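Local structure of UPF0237 protein SP_0238 (Streptococcus pneumoniae, 1ZPV) at residues 4-10 against 76-82; 18-22 against 44-48; 25-31 against 61-66. The protein is of unknown function but forms a homodimer of ACT domains, a fold that in many relatives serves as a regulatory module binding small ligands. All coordinates share one frame; numbering follows the deposited sequence. Where two conformers were deposited one is given.

Contact 1. Residues 4-10 against 76-82; sequences MKAIITV and KINIQSA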
# COMPACT_ATOMS: atom_id res chain seq x y z
N MSE C 4 -1.88 -5.25 -25.64
CA MSE C 4 -2.07 -4.23 -24.64
C MSE C 4 -2.11 -4.94 -23.30
O MSE C 4 -2.72 -6.01 -23.18
CB MSE C 4 -3.38 -3.46 -24.90
CG MSE C 4 -3.77 -2.41 -23.88
SE MSE C 4 -4.68 -3.17 -22.28
CE MSE C 4 -5.83 -1.58 -21.88
N LYS C 5 -1.46 -4.34 -22.29
CA LYS C 5 -1.60 -4.77 -20.90
C LYS C 5 -1.56 -3.53 -20.04
O LYS C 5 -0.80 -2.60 -20.35
CB LYS C 5 -0.47 -5.72 -20.49
CG LYS C 5 -0.71 -6.49 -19.20
CD LYS C 5 0.15 -7.77 -19.11
CE LYS C 5 -0.53 -8.99 -19.75
NZ LYS C 5 -1.86 -9.36 -19.12
N ALA C 6 -2.34 -3.54 -18.95
CA ALA C 6 -2.44 -2.39 -18.06
C ALA C 6 -2.78 -2.79 -16.64
O ALA C 6 -3.32 -3.85 -16.39
CB ALA C 6 -3.50 -1.40 -18.57
N ILE C 7 -2.53 -1.87 -15.71
CA ILE C 7 -2.89 -2.07 -14.31
C ILE C 7 -3.88 -0.97 -13.95
O ILE C 7 -3.59 0.20 -14.16
CB ILE C 7 -1.65 -2.02 -13.37
CG1 ILE C 7 -0.62 -3.11 -13.77
CG2 ILE C 7 -2.08 -2.25 -11.93
CD1 ILE C 7 0.37 -2.66 -14.86
N ILE C 8 -5.05 -1.36 -13.46
CA ILE C 8 -6.11 -0.44 -13.09
C ILE C 8 -6.21 -0.41 -11.58
O ILE C 8 -6.23 -1.46 -10.90
CB ILE C 8 -7.47 -0.87 -13.68
CG1 ILE C 8 -7.42 -0.90 -15.21
CG2 ILE C 8 -8.66 0.01 -13.11
CD1 ILE C 8 -8.80 -1.33 -15.92
N THR C 9 -6.30 0.78 -11.04
CA THR C 9 -6.41 0.89 -9.60
C THR C 9 -7.61 1.76 -9.27
O THR C 9 -7.91 2.75 -9.98
CB THR C 9 -5.10 1.40 -8.95
OG1 THR C 9 -4.76 2.64 -9.50
CG2 THR C 9 -3.94 0.46 -9.26
N VAL C 10 -8.30 1.38 -8.22
CA VAL C 10 -9.55 2.03 -7.85
C VAL C 10 -9.55 2.33 -6.35
O VAL C 10 -9.16 1.47 -5.54
CB VAL C 10 -10.78 1.10 -8.17
CG1 VAL C 10 -12.08 1.77 -7.72
CG2 VAL C 10 -10.81 0.68 -9.65
N LYS C 76 -12.09 6.97 -7.67
CA LYS C 76 -11.02 7.45 -8.51
C LYS C 76 -10.43 6.25 -9.21
O LYS C 76 -9.98 5.32 -8.54
CB LYS C 76 -10.00 8.17 -7.65
CG LYS C 76 -8.99 9.00 -8.45
CD LYS C 76 -9.62 10.27 -9.01
CE LYS C 76 -8.67 10.94 -9.99
NZ LYS C 76 -7.28 10.86 -9.44
N ILE C 77 -10.43 6.25 -10.54
CA ILE C 77 -9.86 5.11 -11.26
C ILE C 77 -8.60 5.53 -12.03
O ILE C 77 -8.66 6.44 -12.83
CB ILE C 77 -10.85 4.47 -12.22
CG1 ILE C 77 -12.10 4.03 -11.46
CG2 ILE C 77 -10.16 3.24 -12.97
CD1 ILE C 77 -13.29 3.51 -12.31
N ASN C 78 -7.50 4.82 -11.81
CA ASN C 78 -6.26 5.14 -12.51
C ASN C 78 -5.94 3.96 -13.43
O ASN C 78 -6.21 2.79 -13.07
CB ASN C 78 -5.13 5.43 -11.49
CG ASN C 78 -5.22 6.86 -10.88
OD1 ASN C 78 -4.46 7.77 -11.26
ND2 ASN C 78 -6.14 7.06 -9.94
N ILE C 79 -5.45 4.22 -14.63
CA ILE C 79 -4.95 3.12 -15.48
C ILE C 79 -3.52 3.43 -15.95
O ILE C 79 -3.22 4.57 -16.33
CB ILE C 79 -5.92 2.78 -16.66
CG1 ILE C 79 -5.41 1.59 -17.50
CG2 ILE C 79 -6.28 4.03 -17.50
CD1 ILE C 79 -6.45 1.05 -18.51
N GLN C 80 -2.65 2.41 -15.91
CA GLN C 80 -1.26 2.57 -16.27
C GLN C 80 -0.91 1.46 -17.27
O GLN C 80 -1.10 0.29 -16.95
CB GLN C 80 -0.42 2.41 -14.99
CG GLN C 80 1.08 2.39 -15.18
CD GLN C 80 1.60 3.70 -15.74
OE1 GLN C 80 1.57 4.73 -15.06
NE2 GLN C 80 2.07 3.67 -16.99
N SER C 81 -0.40 1.82 -18.45
CA SER C 81 0.09 0.80 -19.40
C SER C 81 1.25 0.08 -18.74
O SER C 81 2.15 0.73 -18.14
CB SER C 81 0.58 1.45 -20.71
OG SER C 81 1.10 0.46 -21.54
N ALA C 82 1.29 -1.24 -18.91
CA ALA C 82 2.40 -2.08 -18.45
C ALA C 82 3.71 -1.83 -19.23
O ALA C 82 4.79 -2.17 -18.75
CB ALA C 82 2.01 -3.55 -18.56
O HOH W 1 0.07 -2.01 -23.04

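Contact 2. Residues 18-22 against 44-48; sequences IVAGV and YFTMM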
# COMPACT_ATOMS: atom_id res chain seq x y z
N ILE C 18 -19.14 -1.40 -6.46
CA ILE C 18 -17.89 -1.04 -7.17
C ILE C 18 -17.33 -2.18 -8.03
O ILE C 18 -17.02 -1.98 -9.21
CB ILE C 18 -16.81 -0.43 -6.23
CG1 ILE C 18 -17.34 0.85 -5.53
CG2 ILE C 18 -15.51 -0.09 -7.01
CD1 ILE C 18 -18.07 1.84 -6.53
N VAL C 19 -17.19 -3.36 -7.44
CA VAL C 19 -16.71 -4.52 -8.19
C VAL C 19 -17.54 -4.78 -9.45
O VAL C 19 -16.99 -5.00 -10.53
CB VAL C 19 -16.69 -5.79 -7.35
CG1 VAL C 19 -16.28 -6.97 -8.24
CG2 VAL C 19 -15.67 -5.61 -6.18
N ALA C 20 -18.86 -4.74 -9.31
CA ALA C 20 -19.73 -4.93 -10.48
C ALA C 20 -19.54 -3.82 -11.52
O ALA C 20 -19.50 -4.09 -12.73
CB ALA C 20 -21.18 -5.03 -10.06
N GLY C 21 -19.45 -2.57 -11.05
CA GLY C 21 -19.38 -1.43 -12.00
C GLY C 21 -18.07 -1.51 -12.78
O GLY C 21 -18.05 -1.39 -13.99
N VAL C 22 -16.98 -1.72 -12.06
CA VAL C 22 -15.65 -1.66 -12.67
C VAL C 22 -15.42 -2.89 -13.57
O VAL C 22 -14.99 -2.74 -14.71
CB VAL C 22 -14.54 -1.46 -11.60
CG1 VAL C 22 -13.14 -1.58 -12.22
CG2 VAL C 22 -14.64 -0.08 -10.98
N TYR C 44 -11.35 3.25 3.28
CA TYR C 44 -11.56 3.22 1.82
C TYR C 44 -11.69 1.79 1.29
O TYR C 44 -11.19 0.85 1.90
CB TYR C 44 -10.38 3.94 1.12
CG TYR C 44 -10.16 5.31 1.68
CD1 TYR C 44 -11.02 6.36 1.38
CD2 TYR C 44 -9.12 5.55 2.58
CE1 TYR C 44 -10.83 7.62 1.94
CE2 TYR C 44 -8.93 6.77 3.13
CZ TYR C 44 -9.77 7.80 2.82
OH TYR C 44 -9.52 8.99 3.41
N PHE C 45 -12.41 1.64 0.18
CA PHE C 45 -12.49 0.40 -0.56
C PHE C 45 -11.55 0.54 -1.73
O PHE C 45 -11.56 1.57 -2.41
CB PHE C 45 -13.91 0.13 -1.07
CG PHE C 45 -13.99 -1.12 -1.90
CD1 PHE C 45 -13.79 -2.37 -1.30
CD2 PHE C 45 -14.22 -1.06 -3.28
CE1 PHE C 45 -13.83 -3.53 -2.06
CE2 PHE C 45 -14.26 -2.27 -4.06
CZ PHE C 45 -14.05 -3.47 -3.45
N THR C 46 -10.71 -0.46 -1.96
CA THR C 46 -9.75 -0.40 -3.03
C THR C 46 -9.78 -1.68 -3.87
O THR C 46 -10.10 -2.75 -3.37
CB THR C 46 -8.33 -0.20 -2.50
OG1 THR C 46 -7.87 -1.44 -1.95
CG2 THR C 46 -8.28 0.91 -1.42
N MSE C 47 -9.52 -1.55 -5.16
CA MSE C 47 -9.33 -2.78 -5.94
C MSE C 47 -8.25 -2.52 -6.94
O MSE C 47 -7.94 -1.36 -7.25
CB MSE C 47 -10.63 -3.28 -6.60
CG MSE C 47 -11.31 -2.32 -7.44
SE MSE C 47 -13.05 -2.94 -8.09
CE MSE C 47 -12.53 -3.96 -9.36
N MSE C 48 -7.66 -3.59 -7.43
CA MSE C 48 -6.68 -3.47 -8.48
C MSE C 48 -6.90 -4.60 -9.45
O MSE C 48 -7.32 -5.71 -9.04
CB MSE C 48 -5.28 -3.47 -7.87
CG MSE C 48 -4.99 -2.17 -7.12
SE MSE C 48 -3.15 -1.99 -6.58
CE MSE C 48 -2.99 -0.15 -6.41

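Contact 3. Residues 25-31 against 61-66; sequences KIAELGL and YLRNEF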
# COMPACT_ATOMS: atom_id res chain seq x y z
N LYS C 25 -17.52 -2.38 -16.69
CA LYS C 25 -16.87 -1.41 -17.60
C LYS C 25 -15.70 -2.02 -18.39
O LYS C 25 -15.57 -1.82 -19.61
CB LYS C 25 -16.36 -0.20 -16.80
CG LYS C 25 -15.82 0.94 -17.68
CD LYS C 25 -16.91 1.48 -18.59
CE LYS C 25 -16.39 2.65 -19.42
NZ LYS C 25 -17.51 3.23 -20.20
N ILE C 26 -14.85 -2.77 -17.69
CA ILE C 26 -13.73 -3.49 -18.34
C ILE C 26 -14.23 -4.42 -19.47
O ILE C 26 -13.68 -4.41 -20.58
CB ILE C 26 -12.90 -4.26 -17.29
CG1 ILE C 26 -12.21 -3.31 -16.30
CG2 ILE C 26 -11.89 -5.19 -17.92
CD1 ILE C 26 -11.60 -4.09 -15.12
N ALA C 27 -15.27 -5.20 -19.21
CA ALA C 27 -15.87 -6.07 -20.23
C ALA C 27 -16.51 -5.26 -21.40
O ALA C 27 -16.35 -5.63 -22.56
CB ALA C 27 -16.89 -7.02 -19.59
N GLU C 28 -17.19 -4.15 -21.09
CA GLU C 28 -17.78 -3.27 -22.13
C GLU C 28 -16.71 -2.74 -23.08
O GLU C 28 -16.92 -2.63 -24.31
CB GLU C 28 -18.57 -2.09 -21.51
CG GLU C 28 -19.04 -1.01 -22.54
CD GLU C 28 -19.01 0.43 -21.97
OE1 GLU C 28 -20.04 0.86 -21.38
OE2 GLU C 28 -17.97 1.13 -22.09
N LEU C 29 -15.54 -2.46 -22.53
CA LEU C 29 -14.41 -2.00 -23.32
C LEU C 29 -13.68 -3.11 -24.06
O LEU C 29 -12.68 -2.84 -24.72
CB LEU C 29 -13.42 -1.26 -22.40
CG LEU C 29 -13.94 0.12 -21.90
CD1 LEU C 29 -13.02 0.55 -20.79
CD2 LEU C 29 -14.05 1.24 -22.97
N GLY C 30 -14.19 -4.34 -23.91
CA GLY C 30 -13.65 -5.55 -24.53
C GLY C 30 -12.28 -5.95 -24.00
O GLY C 30 -11.49 -6.56 -24.73
N LEU C 31 -11.99 -5.61 -22.73
CA LEU C 31 -10.69 -5.95 -22.14
C LEU C 31 -10.81 -7.24 -21.31
O LEU C 31 -11.88 -7.52 -20.74
CB LEU C 31 -10.12 -4.80 -21.31
CG LEU C 31 -10.04 -3.42 -21.97
CD1 LEU C 31 -9.65 -2.38 -20.92
CD2 LEU C 31 -9.03 -3.44 -23.12
N TYR C 61 -7.55 7.82 -24.55
CA TYR C 61 -8.98 7.57 -24.43
C TYR C 61 -9.33 6.79 -23.16
O TYR C 61 -10.24 7.19 -22.41
CB TYR C 61 -9.52 6.83 -25.67
CG TYR C 61 -10.95 6.40 -25.51
CD1 TYR C 61 -11.99 7.35 -25.34
CD2 TYR C 61 -11.28 5.06 -25.49
CE1 TYR C 61 -13.32 6.93 -25.18
CE2 TYR C 61 -12.58 4.65 -25.29
CZ TYR C 61 -13.59 5.58 -25.16
OH TYR C 61 -14.87 5.10 -24.98
N LEU C 62 -8.59 5.70 -22.90
CA LEU C 62 -8.91 4.85 -21.71
C LEU C 62 -8.79 5.56 -20.37
O LEU C 62 -9.61 5.34 -19.43
CB LEU C 62 -8.07 3.56 -21.69
CG LEU C 62 -8.29 2.60 -22.88
CD1 LEU C 62 -7.22 1.49 -22.85
CD2 LEU C 62 -9.71 1.99 -22.93
N ARG C 63 -7.77 6.40 -20.25
CA ARG C 63 -7.55 7.14 -19.02
C ARG C 63 -8.75 8.05 -18.80
O ARG C 63 -9.34 8.07 -17.71
CB ARG C 63 -6.24 7.92 -19.05
CG ARG C 63 -5.01 7.04 -19.03
CD ARG C 63 -3.72 7.83 -18.82
NE ARG C 63 -3.28 8.58 -20.01
CZ ARG C 63 -3.57 9.86 -20.24
NH1 ARG C 63 -4.30 10.55 -19.37
NH2 ARG C 63 -3.13 10.46 -21.35
N ASN C 64 -9.12 8.78 -19.85
CA ASN C 64 -10.28 9.68 -19.76
C ASN C 64 -11.56 8.93 -19.47
O ASN C 64 -12.36 9.37 -18.65
CB ASN C 64 -10.45 10.50 -21.05
CG ASN C 64 -9.54 11.75 -21.06
OD1 ASN C 64 -8.83 12.03 -20.10
ND2 ASN C 64 -9.56 12.48 -22.16
N GLU C 65 -11.78 7.84 -20.19
CA GLU C 65 -13.00 7.04 -20.04
C GLU C 65 -13.14 6.41 -18.65
O GLU C 65 -14.23 6.44 -18.05
CB GLU C 65 -13.06 5.99 -21.13
CG GLU C 65 -14.27 5.11 -21.09
CD GLU C 65 -15.51 5.74 -21.72
OE1 GLU C 65 -15.52 6.96 -22.06
OE2 GLU C 65 -16.47 4.98 -21.87
N PHE C 66 -12.04 5.87 -18.11
CA PHE C 66 -12.08 5.31 -16.75
C PHE C 66 -12.31 6.37 -15.66
O PHE C 66 -13.07 6.14 -14.73
CB PHE C 66 -10.83 4.45 -16.49
CG PHE C 66 -10.96 3.02 -16.98
CD1 PHE C 66 -10.16 2.53 -17.99
CD2 PHE C 66 -11.90 2.18 -16.42
CE1 PHE C 66 -10.29 1.16 -18.40
CE2 PHE C 66 -12.05 0.85 -16.83
CZ PHE C 66 -11.26 0.34 -17.82

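Contact 1. Residues 4-10 against 76-82
Ile7 and Thr9 on strand 4-10 pair with Gln80 and Asn78 on the antiparallel strand 76-81, each couple exchanging two backbone hydrogen bonds. The tightest of the four runs from Asn78 N to Thr9 O, 2.8 Å. A fifth bond, Ala82 N to Lys5 O at 2.9 Å, carries the pairing just past the strand end. A water accepts from Lys5 N and is hydrogen-bonded to Ser81 OG, tying the two strands together beyond the last pair. At the non-hydrogen-bonded pairs, CA-H...O contacts fill in, such as Ile8 CA to Asn78 O at 3.2 Å.

These are the first and last strands of the ferredoxin-like βαββαβ fold of ACT domains, and here they lie side by side, strand 4-12 inside the sheet and strand 75-81 at its edge within the chain.

Apolar packing occupies the face of Ala6, Ile8, Val10, Ile77 and Ile79, which helices 18-28 and 59-72 cover; branched aliphatic residues suit both an extended backbone and a dry core. Ile8 CG2 lies alongside Ile77 CG2 at 3.6 Å, while Ile8 CG1 meets Ile79 CG1 at 3.9 Å. Ile79 reaches on to Ala6 CB (3.7 Å from CG1), a small residue that lets the isoleucine lie close to it.

The other face is mixed. The chi1 of Thr9 (57°) turns OG1 toward the neighbouring strand, where it meets Asn78 CB at 3.4 Å. Asn78 packs on Asn78 of the second subunit, and Lys5 turns its amine away to a salt bridge with Asp34.

Contact 2. Residues 18-22 against 44-48
Phe45 lays the CD2-CE2 side of its ring along Ile18, with CE2 3.8 Å from Ile18 CB and Ile18 CG2 at the ring edge, in its plane. The two side chains run antiparallel past one another, one descending from helix 18-22 and the other rising from strand 44-48. Val19 CG2 comes up to the ring edge as well, near the ring plane, 3.8 Å from CZ, its side chain lying across the line of Phe45. With CG anti to the backbone N (chi1 177°), Phe45 extends off the strand far enough for a flat ring to meet two successive helix residues.

Met47, a selenomethionine in the crystal, shares Ile18 and Val19 with the ring and reaches on to Val22. Its selenium lies 3.9 Å from Ile18 CG2 and 4.0 Å from Val19 CA, so it packs against the helix backbone as well as the side chains. The chain then bends at chi3 (-79°), carrying CE to Val22, whose CG1 it meets tip to tip at 3.8 Å. A long, unbranched, flexible side chain suits this place: it helps fill the space between segment axes 10.3 Å apart and adapts to the beta-branched residues above it.

No hydrogen bond joins the segments; the contact is wholly apolar, and Ile18 and Val22 face the strand from consecutive turns of the helix, linked by Val22 N to Ile18 O. Strand 44-53 runs between strands 4-12 and 32-41, so Val10 packs against Ile18, Val22 and Met47 on one flank while Ile36 and Gln38 touch Met47 on the other, beneath helix 18-28.

Contact 3. Residues 25-31 against 61-66
Lys25 NZ bridges two carboxylates, donating to Glu65 OE2 on helix 61-66 at 2.6 Å and to Glu28 OE2, one turn along its own helix, at 2.9 Å. Glu65 is met on the anti side, 33° out of its carboxylate plane, and Glu28 on the syn side. The two acidic oxygens lie only 4.1 Å apart, so the shared ammonium probably offsets their repulsion. A long lysine suits this role: bent at chi2 (61°) and extended beyond it, the chain keeps its methylenes in the interface and delivers the charge at its margin.

Beneath the charges, Lys25 CG lies 3.9 Å from Phe66 CE2, the aliphatic stem set aslant to the ring. Leu29 CD1 makes the tightest apolar touch, 3.5 Å from Phe66 CZ, and also approaches Leu62 CD2, while Leu29 CD2 lies loosely 4.4 Å from Tyr61 CE2. Ile26 CG1 reaches Phe66 CZ from its own helix, and Leu31 CD1 stands at the ring edge near CE1. A large flat ring here can meet four residues of the partner segment.

Gly30 ends helix 18-28 in a Schellman motif, its positive phi (67°) being one that glycine readily adopts; the chain thereby turns to bring Leu31 back to Phe66. Two helices packed side by side on one face of an antiparallel sheet, with Ile26 and Phe66 both resting on Ile8, are characteristic of the ferredoxin-like ACT fold.

The three contacts build one layered domain. Contact 1 closes a long loop of chain in which contacts 2 and 3 are nested, and their segments alternate along it. Contacts 1 and 2 meet within the sheet, where Val10 N lies 2.9 Å from Met47 O, a probable hydrogen bond. Contacts 1 and 3 meet between layers: Ile8 CD1 is 3.5 Å from Phe66 CZ, and Met4 CE is 3.5 Å from Leu62 CD1. Contacts 2 and 3 share helix 18-28, with centres about 14 Å apart. Contacts 1 and 2 both touch the second subunit, and a bound potassium ion lies about 8 Å from the Gln80 side chain.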